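Local coordinates for mevalonate kinase, putative (Leishmania major, PDB 2HFU), which probably phosphorylates (R)-mevalonate with ATP, an early step of isoprenoid and sterol biosynthesis, as a member of the GHMP kinase family, at residues 25-30 and 254-259; 33-38 and 167-172; 191-196 and 317-322. All coordinates share one frame; numbering follows the deposited sequence.

Overall arrangement
Contacts 1 and 2 are neighbours at the mevalonate site, their centres about 13 Å apart. Strand 17-25 runs into the substrate loop of contact 1 and then into strand 36-52, which pairs with strand 166-173 in contact 2. Contact 1 ties this loop to the end of helix 242-258. Both touch mevalonate, so the substrate lies among elements distant in sequence. Contact 3 belongs to the other, four-stranded antiparallel sheet, its centre about 20 Å from that of contact 1 and 23 Å from that of contact 2. Both segments of contact 2 fall between those of contact 1 and precede contact 3, whose first segment comes before 254-259 and whose second comes after it.

Contact 1 (25-30 and 254-259). With MEV ((R)-mevalonate), chain C.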
loop_
_atom_site.group_PDB
_atom_site.type_symbol
_atom_site.label_atom_id
_atom_site.label_comp_id
_atom_site.label_asym_id
_atom_site.label_seq_id
_atom_site.Cartn_x
_atom_site.Cartn_y
_atom_site.Cartn_z
ATOM N N PHE A 25 -5.497 -3.853 -9.179
ATOM C CA PHE A 25 -6.172 -3.243 -10.324
ATOM C C PHE A 25 -6.655 -1.822 -10.035
ATOM O O PHE A 25 -7.124 -1.523 -8.953
ATOM C CB PHE A 25 -7.363 -4.078 -10.781
ATOM C CG PHE A 25 -7.008 -5.454 -11.246
ATOM C CD1 PHE A 25 -6.959 -5.752 -12.586
ATOM C CD2 PHE A 25 -6.748 -6.461 -10.343
ATOM C CE1 PHE A 25 -6.645 -7.003 -13.003
ATOM C CE2 PHE A 25 -6.434 -7.721 -10.780
ATOM C CZ PHE A 25 -6.381 -7.984 -12.101
ATOM N N GLY A 26 -6.552 -0.960 -11.036
ATOM C CA GLY A 26 -7.394 0.213 -11.120
ATOM C C GLY A 26 -6.788 1.540 -10.695
ATOM O O GLY A 26 -7.480 2.535 -10.621
ATOM N N GLU A 27 -5.488 1.570 -10.451
ATOM C CA GLU A 27 -4.815 2.847 -10.231
ATOM C C GLU A 27 -5.152 3.800 -11.381
ATOM O O GLU A 27 -5.298 3.372 -12.535
ATOM C CB GLU A 27 -3.299 2.687 -10.082
ATOM C CG GLU A 27 -2.601 1.969 -11.228
ATOM C CD GLU A 27 -2.501 0.476 -10.990
ATOM O OE1 GLU A 27 -1.723 0.070 -10.102
ATOM O OE2 GLU A 27 -3.202 -0.285 -11.683
ATOM N N HIS A 28 -5.305 5.076 -11.033
ATOM C CA HIS A 28 -5.644 6.160 -11.963
ATOM C C HIS A 28 -7.082 6.153 -12.479
ATOM O O HIS A 28 -7.740 7.196 -12.489
ATOM C CB HIS A 28 -4.637 6.265 -13.115
ATOM C CG HIS A 28 -3.283 6.724 -12.680
ATOM N ND1 HIS A 28 -3.004 8.042 -12.396
ATOM C CD2 HIS A 28 -2.137 6.040 -12.457
ATOM C CE1 HIS A 28 -1.741 8.154 -12.028
ATOM N NE2 HIS A 28 -1.194 6.953 -12.054
ATOM N N PHE A 29 -7.563 4.990 -12.911
ATOM C CA PHE A 29 -8.938 4.868 -13.399
ATOM C C PHE A 29 -9.960 5.019 -12.274
ATOM O O PHE A 29 -11.074 5.484 -12.506
ATOM C CB PHE A 29 -9.144 3.550 -14.149
ATOM C CG PHE A 29 -8.320 3.436 -15.405
ATOM C CD1 PHE A 29 -7.293 2.502 -15.493
ATOM C CD2 PHE A 29 -8.559 4.276 -16.494
ATOM C CE1 PHE A 29 -6.519 2.399 -16.647
ATOM C CE2 PHE A 29 -7.793 4.181 -17.655
ATOM C CZ PHE A 29 -6.772 3.240 -17.730
ATOM N N VAL A 30 -9.562 4.639 -11.061
ATOM C CA VAL A 30 -10.410 4.766 -9.873
ATOM C C VAL A 30 -10.773 6.229 -9.587
ATOM O O VAL A 30 -11.853 6.514 -9.058
ATOM C CB VAL A 30 -9.746 4.103 -8.628
ATOM C CG1 VAL A 30 -8.444 4.815 -8.242
ATOM C CG2 VAL A 30 -10.716 4.028 -7.447
ATOM N N ASP A 254 -1.358 -2.651 -19.805
ATOM C CA ASP A 254 -1.443 -2.138 -21.171
ATOM C C ASP A 254 -2.243 -0.841 -21.231
ATOM O O ASP A 254 -1.878 0.086 -21.954
ATOM C CB ASP A 254 -2.084 -3.186 -22.083
ATOM C CG ASP A 254 -1.375 -3.308 -23.419
ATOM O OD1 ASP A 254 -0.155 -3.031 -23.477
ATOM O OD2 ASP A 254 -1.950 -3.690 -24.460
ATOM N N LEU A 255 -3.335 -0.786 -20.470
ATOM C CA LEU A 255 -4.170 0.412 -20.390
ATOM C C LEU A 255 -3.448 1.545 -19.664
ATOM O O LEU A 255 -3.601 2.714 -20.017
ATOM C CB LEU A 255 -5.506 0.102 -19.708
ATOM C CG LEU A 255 -6.529 -0.728 -20.492
ATOM C CD1 LEU A 255 -7.728 -0.997 -19.615
ATOM C CD2 LEU A 255 -6.962 -0.038 -21.785
ATOM N N CYS A 256 -2.656 1.183 -18.658
ATOM C CA CYS A 256 -1.829 2.142 -17.928
ATOM C C CYS A 256 -0.773 2.797 -18.816
ATOM O O CYS A 256 -0.514 3.986 -18.697
ATOM C CB CYS A 256 -1.187 1.481 -16.711
ATOM S SG CYS A 256 -2.374 1.175 -15.386
ATOM N N ARG A 257 -0.180 2.021 -19.718
ATOM C CA ARG A 257 0.770 2.571 -20.687
ATOM C C ARG A 257 0.064 3.568 -21.604
ATOM O O ARG A 257 0.630 4.601 -21.966
ATOM C CB ARG A 257 1.414 1.460 -21.520
ATOM C CG ARG A 257 2.225 0.440 -20.732
ATOM C CD ARG A 257 2.913 -0.595 -21.613
ATOM N NE ARG A 257 3.926 0.019 -22.476
ATOM C CZ ARG A 257 4.477 -0.563 -23.537
ATOM N NH1 ARG A 257 4.120 -1.789 -23.899
ATOM N NH2 ARG A 257 5.391 0.089 -24.243
ATOM N N GLN A 258 -1.183 3.256 -21.953
ATOM C CA GLN A 258 -1.968 4.088 -22.867
ATOM C C GLN A 258 -2.408 5.416 -22.257
ATOM O O GLN A 258 -2.676 6.370 -22.990
ATOM C CB GLN A 258 -3.158 3.305 -23.429
ATOM C CG GLN A 258 -2.742 2.178 -24.367
ATOM C CD GLN A 258 -3.913 1.342 -24.840
ATOM O OE1 GLN A 258 -4.763 1.825 -25.586
ATOM N NE2 GLN A 258 -3.948 0.084 -24.427
ATOM N N ILE A 259 -2.476 5.485 -20.924
ATOM C CA ILE A 259 -2.685 6.767 -20.234
ATOM C C ILE A 259 -1.355 7.383 -19.779
ATOM O O ILE A 259 -1.327 8.352 -19.010
ATOM C CB ILE A 259 -3.724 6.663 -19.065
ATOM C CG1 ILE A 259 -3.265 5.665 -17.991
ATOM C CG2 ILE A 259 -5.119 6.327 -19.611
ATOM C CD1 ILE A 259 -3.993 5.811 -16.653
HETATM C C8 MEV C . -1.996 6.195 -6.403
HETATM O O8 MEV C . -1.547 5.405 -5.296
HETATM C C2 MEV C . -3.300 5.616 -6.952
HETATM C C3 MEV C . -4.097 6.568 -7.855
HETATM O O7 MEV C . -5.189 5.833 -8.418
HETATM C C4 MEV C . -4.649 7.788 -7.103
HETATM C C5 MEV C . -5.791 7.489 -6.148
HETATM O O3 MEV C . -6.123 8.383 -5.342
HETATM O O4 MEV C . -6.376 6.383 -6.179
HETATM C C6 MEV C . -3.237 7.043 -9.022
#
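His28 and Phe29 reach from the loop 25-30 to the last turn of helix 242-258, and Ile259, the residue just beyond that helix, fits against both. The Ile259 side chain approaches Phe29 from the opposite direction, with CD1 over one face of the ring and 3.9 Å from Phe29 CZ. Its CG1 stands between the backbone N and the carbonyl carbon (chi1 61°), a position that sends CD1 on to His28, where it lies 3.6 Å from CB. Leu255, one turn earlier, crosses Phe29 at about a right angle; Leu255 CB comes within 3.9 Å of Phe29 CZ. The ring of Tyr226 meets the same phenyl, their planes about 15° apart.

The His28 imidazole has a second neighbour in the methyl C6 of mevalonate, which sits centrally over one ring face, 3.4 Å above the plane. Its NE2 is hydrogen-bonded to the carbonyl of Thr286. His28 N gives an almost straight bond (172°) of 2.7 Å to MEV O7, and Val30 CG1 packs 3.3 Å from MEV O4. Glu27 turns its carboxylate toward the helix, OE2 lying 4.1 Å from Cys256 SG, but its charge is met by Lys282 and its other oxygen by the amide of Gly285.

Between the two segments the grip is apolar, without a hydrogen bond, although Gly26 N bonds Asn252 earlier on the same helix. On the ligand side the amide binds the C3 hydroxyl and the imidazole face covers the C3 methyl, consistent with a role in positioning the substrate.

Contact 2 (33-38 and 167-172); sequences GAEAIV and LILYRR. With MEV ((R)-mevalonate), chain C.
Arg171 and Glu35 run side by side, pointing the same way, yet the salt bridge they form is strongly skewed: the guanidinium and carboxylate planes stand 82° apart. Arg171 NH2 approaches Glu35 OE2 at 2.8 Å from above the carboxylate, about 60° out of its plane. Bends at chi2 and chi3 turn the guanidinium to this oxygen, and Leu169 CD2 covers one face of it, 3.5 Å above the plane. The other carboxylate oxygen, OE1, is bridged to Arg234 of helix 216-239, so one acid joins two arginines.

Between the strands the backbones form an antiparallel ladder. Ala36 with Tyr170 and Val38 with Ile168 are hydrogen-bonded pairs, and Ile37 with Leu169 is the non-hydrogen-bonded pair between them. Beyond the ladder a water continues the link, donating to Ala34 O and accepting from Arg172 N.

On the face carrying Ala36, Val38 and Tyr170, the tyrosine ring leans over the neighbouring strand: Tyr170 CD1 is 3.6 Å from Ala36 CB and 3.7 Å from Val38 CG2. With CG opposite the backbone N (chi1 152°), the ring points its hydroxyl at mevalonate, and Tyr170 OH donates to MEV O4 over 2.7 Å. The other carboxylate oxygen, MEV O3, lies 3.0 Å from Arg172 NH2.

The strand pairing thus places Tyr170, while Arg172, just past the ladder, brings its guanidinium to the same substrate carboxylate through its bent chain and would probably offset the negative charge; the Glu35-Arg171 bridge lies on the far side of the strands from the ligand.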
loop_
_atom_site.group_PDB
_atom_site.type_symbol
_atom_site.label_atom_id
_atom_site.label_comp_id
_atom_site.label_asym_id
_atom_site.label_seq_id
_atom_site.Cartn_x
_atom_site.Cartn_y
_atom_site.Cartn_z
ATOM N N GLY A 33 -13.930 7.046 -11.379
ATOM C CA GLY A 33 -15.148 6.346 -10.983
ATOM C C GLY A 33 -15.128 4.837 -11.113
ATOM O O GLY A 33 -16.094 4.171 -10.735
ATOM N N ALA A 34 -14.036 4.299 -11.651
ATOM C CA ALA A 34 -13.893 2.853 -11.833
ATOM C C ALA A 34 -13.581 2.141 -10.519
ATOM O O ALA A 34 -13.056 2.746 -9.582
ATOM C CB ALA A 34 -12.817 2.546 -12.880
ATOM N N GLU A 35 -13.906 0.854 -10.457
ATOM C CA GLU A 35 -13.597 0.033 -9.285
ATOM C C GLU A 35 -12.129 -0.382 -9.274
ATOM O O GLU A 35 -11.564 -0.753 -10.310
ATOM C CB GLU A 35 -14.489 -1.209 -9.241
ATOM C CG GLU A 35 -15.978 -0.910 -9.140
ATOM C CD GLU A 35 -16.831 -2.163 -9.059
ATOM O OE1 GLU A 35 -16.285 -3.283 -9.140
ATOM O OE2 GLU A 35 -18.061 -2.031 -8.917
ATOM N N ALA A 36 -11.515 -0.313 -8.098
ATOM C CA ALA A 36 -10.127 -0.718 -7.924
ATOM C C ALA A 36 -10.016 -1.889 -6.954
ATOM O O ALA A 36 -10.843 -2.045 -6.051
ATOM C CB ALA A 36 -9.283 0.455 -7.441
ATOM N N ILE A 37 -8.998 -2.720 -7.155
ATOM C CA ILE A 37 -8.708 -3.802 -6.220
ATOM C C ILE A 37 -7.376 -3.524 -5.531
ATOM O O ILE A 37 -6.323 -3.451 -6.172
ATOM C CB ILE A 37 -8.724 -5.190 -6.911
ATOM C CG1 ILE A 37 -10.090 -5.449 -7.563
ATOM C CG2 ILE A 37 -8.382 -6.294 -5.896
ATOM C CD1 ILE A 37 -10.148 -6.694 -8.448
ATOM N N VAL A 38 -7.449 -3.350 -4.217
ATOM C CA VAL A 38 -6.287 -3.032 -3.405
ATOM C C VAL A 38 -5.993 -4.231 -2.508
ATOM O O VAL A 38 -6.915 -4.829 -1.936
ATOM C CB VAL A 38 -6.539 -1.755 -2.564
ATOM C CG1 VAL A 38 -5.335 -1.408 -1.712
ATOM C CG2 VAL A 38 -6.906 -0.576 -3.468
ATOM N N LEU A 167 -7.857 -8.549 0.515
ATOM C CA LEU A 167 -8.293 -7.911 -0.721
ATOM C C LEU A 167 -9.451 -6.956 -0.464
ATOM O O LEU A 167 -10.366 -7.260 0.304
ATOM C CB LEU A 167 -8.662 -8.963 -1.771
ATOM C CG LEU A 167 -7.519 -9.875 -2.229
ATOM C CD1 LEU A 167 -8.027 -10.921 -3.200
ATOM C CD2 LEU A 167 -6.379 -9.077 -2.850
ATOM N N ILE A 168 -9.394 -5.792 -1.103
ATOM C CA ILE A 168 -10.330 -4.706 -0.824
ATOM C C ILE A 168 -10.787 -4.031 -2.116
ATOM O O ILE A 168 -9.963 -3.603 -2.929
ATOM C CB ILE A 168 -9.684 -3.668 0.141
ATOM C CG1 ILE A 168 -9.480 -4.275 1.535
ATOM C CG2 ILE A 168 -10.528 -2.390 0.229
ATOM C CD1 ILE A 168 -8.579 -3.475 2.442
ATOM N N LEU A 169 -12.105 -3.945 -2.295
ATOM C CA LEU A 169 -12.681 -3.193 -3.403
ATOM C C LEU A 169 -12.768 -1.720 -3.031
ATOM O O LEU A 169 -13.375 -1.356 -2.020
ATOM C CB LEU A 169 -14.060 -3.736 -3.781
ATOM C CG LEU A 169 -14.629 -3.295 -5.134
ATOM C CD1 LEU A 169 -13.960 -4.049 -6.282
ATOM C CD2 LEU A 169 -16.128 -3.507 -5.163
ATOM N N TYR A 170 -12.153 -0.885 -3.862
ATOM C CA TYR A 170 -12.025 0.544 -3.612
ATOM C C TYR A 170 -12.622 1.325 -4.781
ATOM O O TYR A 170 -12.199 1.163 -5.930
ATOM C CB TYR A 170 -10.544 0.880 -3.359
ATOM C CG TYR A 170 -10.049 2.278 -3.716
ATOM C CD1 TYR A 170 -8.859 2.443 -4.431
ATOM C CD2 TYR A 170 -10.736 3.427 -3.312
ATOM C CE1 TYR A 170 -8.373 3.709 -4.751
ATOM C CE2 TYR A 170 -10.261 4.703 -3.632
ATOM C CZ TYR A 170 -9.078 4.833 -4.354
ATOM O OH TYR A 170 -8.601 6.084 -4.677
ATOM N N ARG A 171 -13.630 2.143 -4.482
ATOM C CA ARG A 171 -14.253 3.004 -5.490
ATOM C C ARG A 171 -14.711 4.345 -4.918
ATOM O O ARG A 171 -14.976 4.469 -3.721
ATOM C CB ARG A 171 -15.417 2.290 -6.200
ATOM C CG ARG A 171 -16.771 2.370 -5.494
ATOM C CD ARG A 171 -17.227 1.082 -4.835
ATOM N NE ARG A 171 -17.843 0.158 -5.789
ATOM C CZ ARG A 171 -18.597 -0.891 -5.452
ATOM N NH1 ARG A 171 -18.841 -1.166 -4.174
ATOM N NH2 ARG A 171 -19.113 -1.670 -6.397
ATOM N N ARG A 172 -14.791 5.345 -5.790
ATOM C CA ARG A 172 -15.324 6.656 -5.434
ATOM C C ARG A 172 -16.833 6.640 -5.651
ATOM O O ARG A 172 -17.303 6.524 -6.786
ATOM C CB ARG A 172 -14.673 7.748 -6.287
ATOM C CG ARG A 172 -13.152 7.720 -6.299
ATOM C CD ARG A 172 -12.495 8.461 -5.152
ATOM N NE ARG A 172 -11.045 8.525 -5.323
ATOM C CZ ARG A 172 -10.264 9.466 -4.804
ATOM N NH1 ARG A 172 -10.784 10.448 -4.077
ATOM N NH2 ARG A 172 -8.957 9.430 -5.021
HETATM C C8 MEV C . -1.996 6.195 -6.403
HETATM O O8 MEV C . -1.547 5.405 -5.296
HETATM C C2 MEV C . -3.300 5.616 -6.952
HETATM C C3 MEV C . -4.097 6.568 -7.855
HETATM O O7 MEV C . -5.189 5.833 -8.418
HETATM C C4 MEV C . -4.649 7.788 -7.103
HETATM C C5 MEV C . -5.791 7.489 -6.148
HETATM O O3 MEV C . -6.123 8.383 -5.342
HETATM O O4 MEV C . -6.376 6.383 -6.179
HETATM C C6 MEV C . -3.237 7.043 -9.022
HETATM O O HOH W 1 -13.795 4.880 -8.305
#

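Contact 3 (191-196 and 317-322)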
loop_
_atom_site.group_PDB
_atom_site.type_symbol
_atom_site.label_atom_id
_atom_site.label_comp_id
_atom_site.label_asym_id
_atom_site.label_seq_id
_atom_site.Cartn_x
_atom_site.Cartn_y
_atom_site.Cartn_z
ATOM N N VAL A 191 5.587 -10.953 -6.272
ATOM C CA VAL A 191 6.887 -10.298 -6.350
ATOM C C VAL A 191 6.590 -8.818 -6.541
ATOM O O VAL A 191 5.862 -8.436 -7.462
ATOM C CB VAL A 191 7.752 -10.816 -7.526
ATOM C CG1 VAL A 191 9.095 -10.084 -7.575
ATOM C CG2 VAL A 191 7.981 -12.308 -7.418
ATOM N N VAL A 192 7.127 -7.993 -5.646
ATOM C CA VAL A 192 6.963 -6.549 -5.734
ATOM C C VAL A 192 8.335 -5.931 -5.970
ATOM O O VAL A 192 9.303 -6.243 -5.263
ATOM C CB VAL A 192 6.281 -5.961 -4.470
ATOM C CG1 VAL A 192 6.124 -4.449 -4.584
ATOM C CG2 VAL A 192 4.920 -6.607 -4.241
ATOM N N VAL A 193 8.418 -5.069 -6.977
ATOM C CA VAL A 193 9.703 -4.517 -7.406
ATOM C C VAL A 193 9.732 -2.989 -7.330
ATOM O O VAL A 193 8.883 -2.317 -7.914
ATOM C CB VAL A 193 10.064 -4.983 -8.840
ATOM C CG1 VAL A 193 11.397 -4.405 -9.276
ATOM C CG2 VAL A 193 10.096 -6.505 -8.929
ATOM N N GLY A 194 10.716 -2.450 -6.611
ATOM C CA GLY A 194 10.931 -1.002 -6.542
ATOM C C GLY A 194 11.886 -0.504 -7.616
ATOM O O GLY A 194 12.952 -1.086 -7.824
ATOM N N THR A 195 11.500 0.570 -8.299
ATOM C CA THR A 195 12.326 1.163 -9.356
ATOM C C THR A 195 13.439 2.044 -8.793
ATOM O O THR A 195 14.447 2.281 -9.463
ATOM C CB THR A 195 11.470 2.018 -10.320
ATOM O OG1 THR A 195 10.671 2.931 -9.560
ATOM C CG2 THR A 195 10.442 1.164 -11.067
ATOM N N GLY A 196 13.242 2.535 -7.571
ATOM C CA GLY A 196 14.146 3.509 -6.967
ATOM C C GLY A 196 13.819 4.932 -7.392
ATOM O O GLY A 196 14.518 5.880 -7.020
ATOM N N LYS A 317 15.549 -2.521 -8.998
ATOM C CA LYS A 317 16.425 -2.042 -7.929
ATOM C C LYS A 317 16.192 -2.783 -6.611
ATOM O O LYS A 317 17.146 -3.180 -5.938
ATOM C CB LYS A 317 16.237 -0.533 -7.739
ATOM C CG LYS A 317 17.431 0.195 -7.147
ATOM C CD LYS A 317 17.312 1.694 -7.389
ATOM C CE LYS A 317 18.606 2.427 -7.085
ATOM N NZ LYS A 317 18.810 2.639 -5.630
ATOM N N PHE A 318 14.924 -2.968 -6.256
ATOM C CA PHE A 318 14.555 -3.664 -5.028
ATOM C C PHE A 318 13.530 -4.733 -5.343
ATOM O O PHE A 318 12.557 -4.472 -6.049
ATOM C CB PHE A 318 13.998 -2.684 -3.993
ATOM C CG PHE A 318 14.848 -1.462 -3.792
ATOM C CD1 PHE A 318 14.528 -0.266 -4.429
ATOM C CD2 PHE A 318 15.972 -1.506 -2.974
ATOM C CE1 PHE A 318 15.310 0.871 -4.247
ATOM C CE2 PHE A 318 16.763 -0.374 -2.787
ATOM C CZ PHE A 318 16.430 0.816 -3.425
ATOM N N ILE A 319 13.757 -5.937 -4.825
ATOM C CA ILE A 319 12.895 -7.084 -5.109
ATOM C C ILE A 319 12.417 -7.712 -3.804
ATOM O O ILE A 319 13.222 -8.125 -2.970
ATOM C CB ILE A 319 13.632 -8.125 -6.005
ATOM C CG1 ILE A 319 14.123 -7.467 -7.301
ATOM C CG2 ILE A 319 12.727 -9.319 -6.318
ATOM C CD1 ILE A 319 15.233 -8.225 -8.007
ATOM N N TRP A 320 11.102 -7.774 -3.638
ATOM C CA TRP A 320 10.491 -8.303 -2.427
ATOM C C TRP A 320 9.510 -9.427 -2.732
ATOM O O TRP A 320 8.783 -9.377 -3.727
ATOM C CB TRP A 320 9.768 -7.188 -1.665
ATOM C CG TRP A 320 10.627 -5.984 -1.417
ATOM C CD1 TRP A 320 11.755 -5.923 -0.645
ATOM C CD2 TRP A 320 10.435 -4.665 -1.949
ATOM N NE1 TRP A 320 12.273 -4.650 -0.664
ATOM C CE2 TRP A 320 11.482 -3.855 -1.453
ATOM C CE3 TRP A 320 9.477 -4.081 -2.795
ATOM C CZ2 TRP A 320 11.601 -2.497 -1.773
ATOM C CZ3 TRP A 320 9.597 -2.733 -3.115
ATOM C CH2 TRP A 320 10.653 -1.957 -2.605
ATOM N N ARG A 321 9.506 -10.442 -1.874
ATOM C CA ARG A 321 8.487 -11.479 -1.916
ATOM C C ARG A 321 7.424 -11.071 -0.908
ATOM O O ARG A 321 7.672 -11.068 0.302
ATOM C CB ARG A 321 9.064 -12.852 -1.543
ATOM C CG ARG A 321 10.250 -13.313 -2.382
ATOM C CD ARG A 321 10.867 -14.614 -1.881
ATOM N NE ARG A 321 12.218 -14.834 -2.402
ATOM C CZ ARG A 321 12.514 -15.685 -3.374
ATOM N NH1 ARG A 321 11.557 -16.405 -3.939
ATOM N NH2 ARG A 321 13.769 -15.827 -3.784
ATOM N N TYR A 322 6.256 -10.690 -1.411
ATOM C CA TYR A 322 5.130 -10.347 -0.555
ATOM C C TYR A 322 3.976 -11.323 -0.788
ATOM O O TYR A 322 3.892 -11.957 -1.841
ATOM C CB TYR A 322 4.701 -8.890 -0.769
ATOM C CG TYR A 322 5.662 -7.856 -0.202
ATOM C CD1 TYR A 322 5.837 -6.620 -0.823
ATOM C CD2 TYR A 322 6.388 -8.113 0.962
ATOM C CE1 TYR A 322 6.707 -5.663 -0.298
ATOM C CE2 TYR A 322 7.261 -7.170 1.491
ATOM C CZ TYR A 322 7.416 -5.950 0.861
ATOM O OH TYR A 322 8.281 -5.024 1.391
HETATM O O HOH W 2 16.122 4.424 -4.366
#
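Backbone bonding joins Val192 with Trp320 and Gly194 with Phe318, each an antiparallel hydrogen-bonded pair. Val192 N donates to Trp320 O and Trp320 N returns the bond to Val192 O, both over 2.9 Å. The ladder ends in a classic beta bulge, in which Lys317 and Phe318 both face Gly194.

Aromatic contacts fill the face of Val192 and Gly194. Trp320 CG stands opposite its carbonyl carbon (chi1 -52°), which lays the indole along the neighbouring strand. There it crosses the valine obliquely, with Val192 CG1 in the ring plane at its edge and 3.8 Å from CE3. Its six-membered ring extends along to Gly194, Trp320 CZ3 lying 3.7 Å from Gly194 N. The Phe318 ring also lies close against this glycine, with Phe318 CD1 3.8 Å from Gly194 O. Val192 CG2 touches the edge of Tyr322, 3.5 Å from CD1. Phe318 CB and Tyr322 OH lie over opposite faces of the indole, each offset toward the rim.

Aliphatic contacts hold the other face. Val191 and Ile319 point the same way, side by side, with Val191 CG1 3.9 Å from Ile319 CG2.

Strand 188-194 bonds on its other side to strand 291-296, whereas 318-324 is an outermost strand of this sheet. Helix 299-312 packs on Val191 and Ile319, helix 264-275 on Val193, and Tyr322 touches strand 36-52 of the other sheet.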